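Malonyl CoA-acyl carrier protein transacylase (Burkholderia pseudomallei 1710b, PDB 3EZO) probably catalyses the transfer of the malonyl group from malonyl-CoA to holo-acyl carrier protein, giving malonyl-ACP and free CoA. Local coordinates at residues A42-G47 with A112-L117; A33-T38 with A76-R81; V23-A28 with P70-A75. One frame throughout, in Å; residues are numbered along the deposited sequence.

Contact 1 (A42-G47 with A112-L117); sequences ASDALG and AFRDAL
Leu117 lays its two methyls on the flank of helix 33-46, across Ala42 and Ala45, which stand about one turn apart. CD1 lies 3.7 Å from the CB of Ala45 and also near the CA of Ala42, while CD2 approaches the CB of Ala42 at 3.9 Å. The CG of Leu117 stands anti to its own carbonyl carbon (chi1 -76°), and from there the branches fan out over the two alanines. Leu46 crosses this side chain at about a right angle, its CD1 4.1 Å from CD2 of Leu117. Within its own helix, Leu117 also sets CD1 over one face of the Phe113 ring, toward the rim, so the aromatic ring and the leucine form one apolar surface against Ala42.

The other flank of Ala45 is polar. Arg114 bends at chi2 (59°) and lays one face of its guanidinium over the methyl, offset toward the edge of the group, with CB of Ala45 3.4 Å above the plane. A water then joins the helices: it donates to the O of Ala45 at 2.8 Å and accepts from NH1 of Arg114, linking a main-chain carbonyl to the cation. Asp44 may add some electrostatic attraction, its OD2 being 4.3 Å from NE of Arg114, too far for a salt bridge.

The axes of the helical segments 42-46 and 113-117 approach to 9.5 Å at a crossing angle of -47°. After Leu46 the chain leaves the helix at Gly47, whose positive phi favours glycine; Thr74 of helix 65-85 also packs against Ala42 and Leu117. No direct hydrogen bond spans the pair: it is apolar helix-on-helix packing with one water-bridged polar edge, joining helices 33-46 and 113-128 of the acyltransferase domain.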
# COMPACT_ATOMS: atom_id res chain seq x y z
N ALA A 42 -15.39 6.54 9.59
CA ALA A 42 -14.81 7.08 8.36
C ALA A 42 -15.69 8.20 7.73
O ALA A 42 -15.18 9.28 7.35
CB ALA A 42 -14.52 5.96 7.35
N SER A 43 -17.00 7.97 7.67
CA SER A 43 -17.97 8.98 7.10
C SER A 43 -17.98 10.23 7.96
O SER A 43 -17.97 11.39 7.47
CB SER A 43 -19.39 8.39 7.01
OG SER A 43 -19.40 7.19 6.22
N ASP A 44 -17.98 10.02 9.27
CA ASP A 44 -17.91 11.18 10.15
C ASP A 44 -16.61 11.96 9.93
O ASP A 44 -16.65 13.19 9.88
CB ASP A 44 -18.08 10.76 11.61
CG ASP A 44 -17.81 11.92 12.58
OD1 ASP A 44 -18.38 13.02 12.40
OD2 ASP A 44 -17.02 11.74 13.53
N ALA A 45 -15.46 11.27 9.81
CA ALA A 45 -14.19 11.98 9.59
C ALA A 45 -14.13 12.68 8.20
O ALA A 45 -13.63 13.77 8.10
CB ALA A 45 -13.00 11.02 9.76
N LEU A 46 -14.67 12.05 7.16
CA LEU A 46 -14.48 12.54 5.79
C LEU A 46 -15.64 13.35 5.21
O LEU A 46 -15.47 14.05 4.21
CB LEU A 46 -14.15 11.38 4.86
CG LEU A 46 -12.88 10.62 5.27
CD1 LEU A 46 -12.72 9.31 4.47
CD2 LEU A 46 -11.66 11.48 5.13
N GLY A 47 -16.82 13.28 5.84
CA GLY A 47 -17.93 14.12 5.41
C GLY A 47 -18.76 13.52 4.31
O GLY A 47 -19.71 14.15 3.85
N ALA A 112 -3.88 7.06 15.45
CA ALA A 112 -5.29 6.76 15.66
C ALA A 112 -6.02 6.74 14.31
O ALA A 112 -5.78 7.59 13.43
CB ALA A 112 -5.93 7.81 16.63
N PHE A 113 -6.91 5.77 14.12
CA PHE A 113 -7.69 5.67 12.89
C PHE A 113 -8.37 6.98 12.53
O PHE A 113 -8.32 7.39 11.39
CB PHE A 113 -8.66 4.50 12.96
CG PHE A 113 -9.52 4.32 11.71
CD1 PHE A 113 -8.95 4.16 10.45
CD2 PHE A 113 -10.91 4.28 11.82
CE1 PHE A 113 -9.75 3.97 9.29
CE2 PHE A 113 -11.73 4.05 10.68
CZ PHE A 113 -11.14 3.91 9.41
N ARG A 114 -8.90 7.67 13.53
CA ARG A 114 -9.59 8.94 13.32
C ARG A 114 -8.63 9.96 12.75
O ARG A 114 -9.07 10.82 11.99
CB ARG A 114 -10.20 9.44 14.65
CG ARG A 114 -10.92 10.75 14.63
CD ARG A 114 -12.08 10.74 13.64
NE ARG A 114 -12.73 12.05 13.52
CZ ARG A 114 -12.28 13.06 12.79
NH1 ARG A 114 -11.15 12.95 12.04
NH2 ARG A 114 -12.98 14.19 12.78
N ASP A 115 -7.34 9.87 13.12
CA ASP A 115 -6.33 10.78 12.55
C ASP A 115 -5.83 10.31 11.20
O ASP A 115 -5.47 11.12 10.35
CB ASP A 115 -5.13 10.97 13.49
CG ASP A 115 -5.56 11.55 14.82
OD1 ASP A 115 -6.65 12.18 14.87
OD2 ASP A 115 -4.82 11.37 15.81
N ALA A 116 -5.80 9.01 11.01
CA ALA A 116 -5.29 8.45 9.77
C ALA A 116 -6.17 8.80 8.56
O ALA A 116 -5.70 8.87 7.43
CB ALA A 116 -5.10 6.93 9.90
N LEU A 117 -7.45 9.06 8.82
CA LEU A 117 -8.40 9.28 7.75
C LEU A 117 -8.09 10.58 6.96
O LEU A 117 -7.81 10.51 5.77
CB LEU A 117 -9.84 9.19 8.30
CG LEU A 117 -10.33 7.76 8.56
CD1 LEU A 117 -11.42 7.72 9.66
CD2 LEU A 117 -10.80 7.07 7.26
O HOH W 1 -11.45 14.53 9.77

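Contact 2 (A33-T38 with A76-R81); sequences AVVRET and AYACYR
At Ala78, which has only a methyl side chain, the two helices come close, with Val35 and Thr38 against it. The segment axes approach to 8.6 Å at 144°, inclined well away from strictly antiparallel, and the CA atoms of Val35 and Ala78 are 5.1 Å apart. CG2 of Thr38, anti to its backbone N, rests 4.1 Å from CB of Ala78, and CG1 of Val35 meets the same methyl from its own side. The hydroxyl of Thr38 is left to turn back: OG1 donates to the O of Val34 at 2.7 Å, in the carbonyl plane, and that oxygen also takes the N-H of Thr38.

The same hydroxyl is met tip to tip by Arg81, whose NH1 donates to OG1 of Thr38 at 3.1 Å, nearly straight (168°) and in the guanidinium plane.

The side nearer solvent is made less of side-chain packing. Partly exposed Val34 mostly meets the Arg81 backbone, CG2 lying 3.7 Å from the O of Arg81, and the extended Arg81 chain, also partly exposed, sends NH2 on to a salt bridge with Glu41. Tyr77 flanks this guanidinium on one face. Beyond the pair, Phe113 of helix 113-128 packs on Thr38 and Arg81, helix 99-107 borders Tyr77, and Cys79 reaches Cys281 of strand 277-281.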
# COMPACT_ATOMS: atom_id res chain seq x y z
N ALA A 33 -20.99 -5.77 13.22
CA ALA A 33 -21.19 -4.52 13.94
C ALA A 33 -19.93 -3.62 13.86
O ALA A 33 -20.04 -2.42 13.60
CB ALA A 33 -21.55 -4.82 15.42
N VAL A 34 -18.73 -4.18 14.06
CA VAL A 34 -17.53 -3.30 14.01
C VAL A 34 -17.24 -2.74 12.63
O VAL A 34 -16.64 -1.69 12.53
CB VAL A 34 -16.14 -3.92 14.49
CG1 VAL A 34 -16.05 -3.89 15.98
CG2 VAL A 34 -15.84 -5.25 13.85
N VAL A 35 -17.62 -3.46 11.59
CA VAL A 35 -17.44 -2.95 10.22
C VAL A 35 -18.38 -1.78 10.02
O VAL A 35 -17.96 -0.70 9.58
CB VAL A 35 -17.64 -4.06 9.20
CG1 VAL A 35 -17.58 -3.49 7.79
CG2 VAL A 35 -16.56 -5.15 9.43
N ARG A 36 -19.63 -1.94 10.45
CA ARG A 36 -20.54 -0.81 10.42
C ARG A 36 -20.03 0.43 11.18
O ARG A 36 -20.17 1.56 10.70
CB ARG A 36 -21.91 -1.22 11.00
CG ARG A 36 -22.65 -2.28 10.17
CD ARG A 36 -24.11 -2.32 10.64
NE ARG A 36 -24.91 -3.34 10.01
CZ ARG A 36 -26.25 -3.39 10.04
NH1 ARG A 36 -26.94 -2.49 10.70
NH2 ARG A 36 -26.89 -4.37 9.42
N GLU A 37 -19.44 0.23 12.36
CA GLU A 37 -18.97 1.33 13.17
C GLU A 37 -17.74 1.98 12.54
O GLU A 37 -17.56 3.18 12.67
CB GLU A 37 -18.67 0.86 14.59
CG GLU A 37 -19.88 0.31 15.35
CD GLU A 37 -19.55 -0.25 16.75
OE1 GLU A 37 -18.79 -1.28 16.95
OE2 GLU A 37 -20.04 0.39 17.67
N THR A 38 -16.90 1.20 11.89
CA THR A 38 -15.73 1.71 11.19
C THR A 38 -16.09 2.57 9.97
O THR A 38 -15.50 3.66 9.74
CB THR A 38 -14.82 0.57 10.75
OG1 THR A 38 -14.48 -0.17 11.90
CG2 THR A 38 -13.54 1.13 10.07
N ALA A 76 -9.52 -2.06 4.77
CA ALA A 76 -8.53 -2.94 5.39
C ALA A 76 -8.56 -2.82 6.89
O ALA A 76 -8.51 -3.85 7.57
CB ALA A 76 -7.14 -2.72 4.82
N TYR A 77 -8.70 -1.62 7.44
CA TYR A 77 -8.81 -1.48 8.89
C TYR A 77 -10.11 -2.10 9.45
O TYR A 77 -10.08 -2.74 10.49
CB TYR A 77 -8.64 -0.05 9.37
CG TYR A 77 -8.39 0.03 10.86
CD1 TYR A 77 -7.40 -0.74 11.47
CD2 TYR A 77 -9.17 0.84 11.66
CE1 TYR A 77 -7.20 -0.66 12.88
CE2 TYR A 77 -8.98 0.90 13.03
CZ TYR A 77 -8.01 0.15 13.63
OH TYR A 77 -7.87 0.29 15.00
N ALA A 78 -11.20 -1.95 8.74
CA ALA A 78 -12.46 -2.60 9.07
C ALA A 78 -12.21 -4.07 9.25
O ALA A 78 -12.74 -4.69 10.18
CB ALA A 78 -13.53 -2.37 7.95
N CYS A 79 -11.42 -4.64 8.35
CA CYS A 79 -11.15 -6.06 8.38
C CYS A 79 -10.32 -6.44 9.60
O CYS A 79 -10.52 -7.53 10.19
CB CYS A 79 -10.45 -6.51 7.11
SG CYS A 79 -11.45 -6.55 5.62
N TYR A 80 -9.43 -5.55 9.99
CA TYR A 80 -8.60 -5.75 11.19
C TYR A 80 -9.45 -5.71 12.43
O TYR A 80 -9.29 -6.56 13.31
CB TYR A 80 -7.44 -4.74 11.29
CG TYR A 80 -6.47 -5.06 12.43
CD1 TYR A 80 -5.60 -6.11 12.32
CD2 TYR A 80 -6.50 -4.36 13.62
CE1 TYR A 80 -4.73 -6.44 13.33
CE2 TYR A 80 -5.63 -4.68 14.67
CZ TYR A 80 -4.77 -5.73 14.51
OH TYR A 80 -3.89 -6.10 15.51
N ARG A 81 -10.35 -4.72 12.52
CA ARG A 81 -11.26 -4.62 13.65
C ARG A 81 -12.20 -5.86 13.73
O ARG A 81 -12.48 -6.33 14.82
CB ARG A 81 -12.04 -3.28 13.61
CG ARG A 81 -11.29 -2.06 14.14
CD ARG A 81 -12.10 -0.81 14.05
NE ARG A 81 -11.57 0.36 14.77
CZ ARG A 81 -12.04 1.59 14.62
NH1 ARG A 81 -13.00 1.84 13.75
NH2 ARG A 81 -11.54 2.62 15.29

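Contact 3 (V23-A28 with P70-A75); sequences VGMLNA and PVMLTA
The terminal methyl of Met25 makes the closest approach of the loop to helix 65-85. Its CE presses to 3.4 Å from CG1 of Val71, tighter than usual van der Waals contact, the two side chains crossing obliquely. The same methyl sits 3.8 Å from CB of Ala75, so it is held between Val71 and Ala75; the sulfur of Met72, whose chain curls back toward the loop, is a looser neighbour, with SD 4.3 Å from CE of Met25. Beside it Leu26 lays CD1 against both CA and CB of Ala75, each 4.1 Å away. Ala75 is thus shared by two loop side chains, but Leu26 alone comes close to its backbone, whereas Met25 touches only the methyl.

The next shell explains how the methionine gets there. Its CG takes the crowded position between backbone N and carbonyl carbon (chi1 62°), after which the chain runs extended to the helix. A type I turn from Gly24 to Asn27 presents Met25 and Leu26 together, closed by the N of Asn27 on the O of Gly24 at 3.0 Å. Gly24, with a phi of 90° that suits glycine, is tied by backbone hydrogen bonds to Ile54, and the Ile54 side chain touches both Met25 and Val71.

On the helix side, a kink falls at Pro70. The hydroxyl OG1 of Thr74 donates to the O of Pro70 at 2.8 Å, from 30° above the carbonyl plane, while the N of Thr74 also bonds there. Farther out, Met72 leans on Ser20 and Gln21, and its side chain lies about 10 Å from that of Ser98, the predicted active-site serine in a GxSxG sequence consistent with a nucleophile elbow. This is loop-on-helix packing of the acyltransferase fold, near the predicted nucleophile but not in contact with it.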
# COMPACT_ATOMS: atom_id res chain seq x y z
N VAL A 23 -16.13 -2.06 -6.15
CA VAL A 23 -17.46 -1.69 -5.71
C VAL A 23 -18.04 -2.96 -5.12
O VAL A 23 -17.89 -4.01 -5.71
CB VAL A 23 -18.32 -1.20 -6.88
CG1 VAL A 23 -19.83 -1.18 -6.53
CG2 VAL A 23 -17.81 0.13 -7.33
N GLY A 24 -18.58 -2.86 -3.91
CA GLY A 24 -19.19 -3.98 -3.23
C GLY A 24 -18.25 -4.79 -2.37
O GLY A 24 -18.67 -5.80 -1.79
N MET A 25 -16.99 -4.36 -2.25
CA MET A 25 -15.99 -5.20 -1.58
C MET A 25 -16.23 -5.51 -0.10
O MET A 25 -15.68 -6.49 0.39
CB MET A 25 -14.58 -4.63 -1.73
CG MET A 25 -14.37 -3.31 -1.12
SD MET A 25 -12.71 -2.69 -1.46
CE MET A 25 -12.89 -1.04 -0.88
N LEU A 26 -16.99 -4.68 0.61
CA LEU A 26 -17.34 -4.98 2.00
C LEU A 26 -18.77 -5.53 2.20
O LEU A 26 -19.27 -5.58 3.33
CB LEU A 26 -17.18 -3.73 2.85
CG LEU A 26 -15.73 -3.26 3.00
CD1 LEU A 26 -15.73 -1.97 3.77
CD2 LEU A 26 -14.89 -4.32 3.68
N ASN A 27 -19.43 -5.94 1.12
CA ASN A 27 -20.83 -6.37 1.24
C ASN A 27 -20.98 -7.53 2.19
O ASN A 27 -21.90 -7.57 2.96
CB ASN A 27 -21.43 -6.74 -0.14
CG ASN A 27 -21.70 -5.54 -1.00
OD1 ASN A 27 -21.59 -4.39 -0.58
ND2 ASN A 27 -22.06 -5.81 -2.25
N ALA A 28 -20.05 -8.46 2.15
CA ALA A 28 -20.12 -9.66 2.92
C ALA A 28 -19.99 -9.36 4.42
O ALA A 28 -20.39 -10.19 5.25
CB ALA A 28 -19.06 -10.64 2.44
N PRO A 70 -8.23 6.86 1.36
CA PRO A 70 -9.05 6.64 2.57
C PRO A 70 -10.00 5.42 2.50
O PRO A 70 -10.24 4.79 3.52
CB PRO A 70 -9.79 7.95 2.76
CG PRO A 70 -9.46 8.86 1.53
CD PRO A 70 -8.43 8.20 0.72
N VAL A 71 -10.50 5.08 1.32
CA VAL A 71 -11.29 3.87 1.16
C VAL A 71 -10.50 2.60 1.51
O VAL A 71 -11.03 1.69 2.17
CB VAL A 71 -11.92 3.76 -0.26
CG1 VAL A 71 -12.34 2.32 -0.53
CG2 VAL A 71 -13.11 4.76 -0.42
N MET A 72 -9.24 2.53 1.06
CA MET A 72 -8.46 1.33 1.28
C MET A 72 -7.95 1.21 2.73
O MET A 72 -7.79 0.09 3.23
CB MET A 72 -7.31 1.18 0.29
CG MET A 72 -7.68 0.68 -1.06
SD MET A 72 -8.62 -0.84 -1.05
CE MET A 72 -7.49 -2.03 -0.24
N LEU A 73 -7.71 2.35 3.36
CA LEU A 73 -7.38 2.41 4.78
C LEU A 73 -8.60 1.91 5.58
O LEU A 73 -8.47 1.06 6.45
CB LEU A 73 -7.05 3.86 5.17
CG LEU A 73 -6.81 4.15 6.63
CD1 LEU A 73 -5.34 3.99 7.01
CD2 LEU A 73 -7.27 5.56 6.96
N THR A 74 -9.77 2.46 5.27
CA THR A 74 -11.02 2.08 5.96
C THR A 74 -11.34 0.60 5.80
O THR A 74 -11.61 -0.10 6.77
CB THR A 74 -12.17 2.90 5.43
OG1 THR A 74 -11.89 4.27 5.66
CG2 THR A 74 -13.50 2.50 6.12
N ALA A 75 -11.29 0.11 4.57
CA ALA A 75 -11.73 -1.26 4.26
C ALA A 75 -10.83 -2.28 4.91
O ALA A 75 -11.30 -3.26 5.53
CB ALA A 75 -11.80 -1.48 2.72

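Along the chain the first partners come in the order 23-28, 33-38, 42-47, and the second in the order 70-75, 76-81, 112-117 for contacts 3, 2 and 1, so all three interleave. Contacts 1 and 2 share helix 33-46, contacts 2 and 3 share helix 65-85, and their centres lie 10 to 14 Å apart. Side chains of each contact touch those of the next, with Phe113 and Thr74 as the joints. The loop after strand 11-15 and helices 33-46, 65-85 and 113-128 of the acyltransferase domain therefore pack against one another; contact 3 lies nearest the predicted active site.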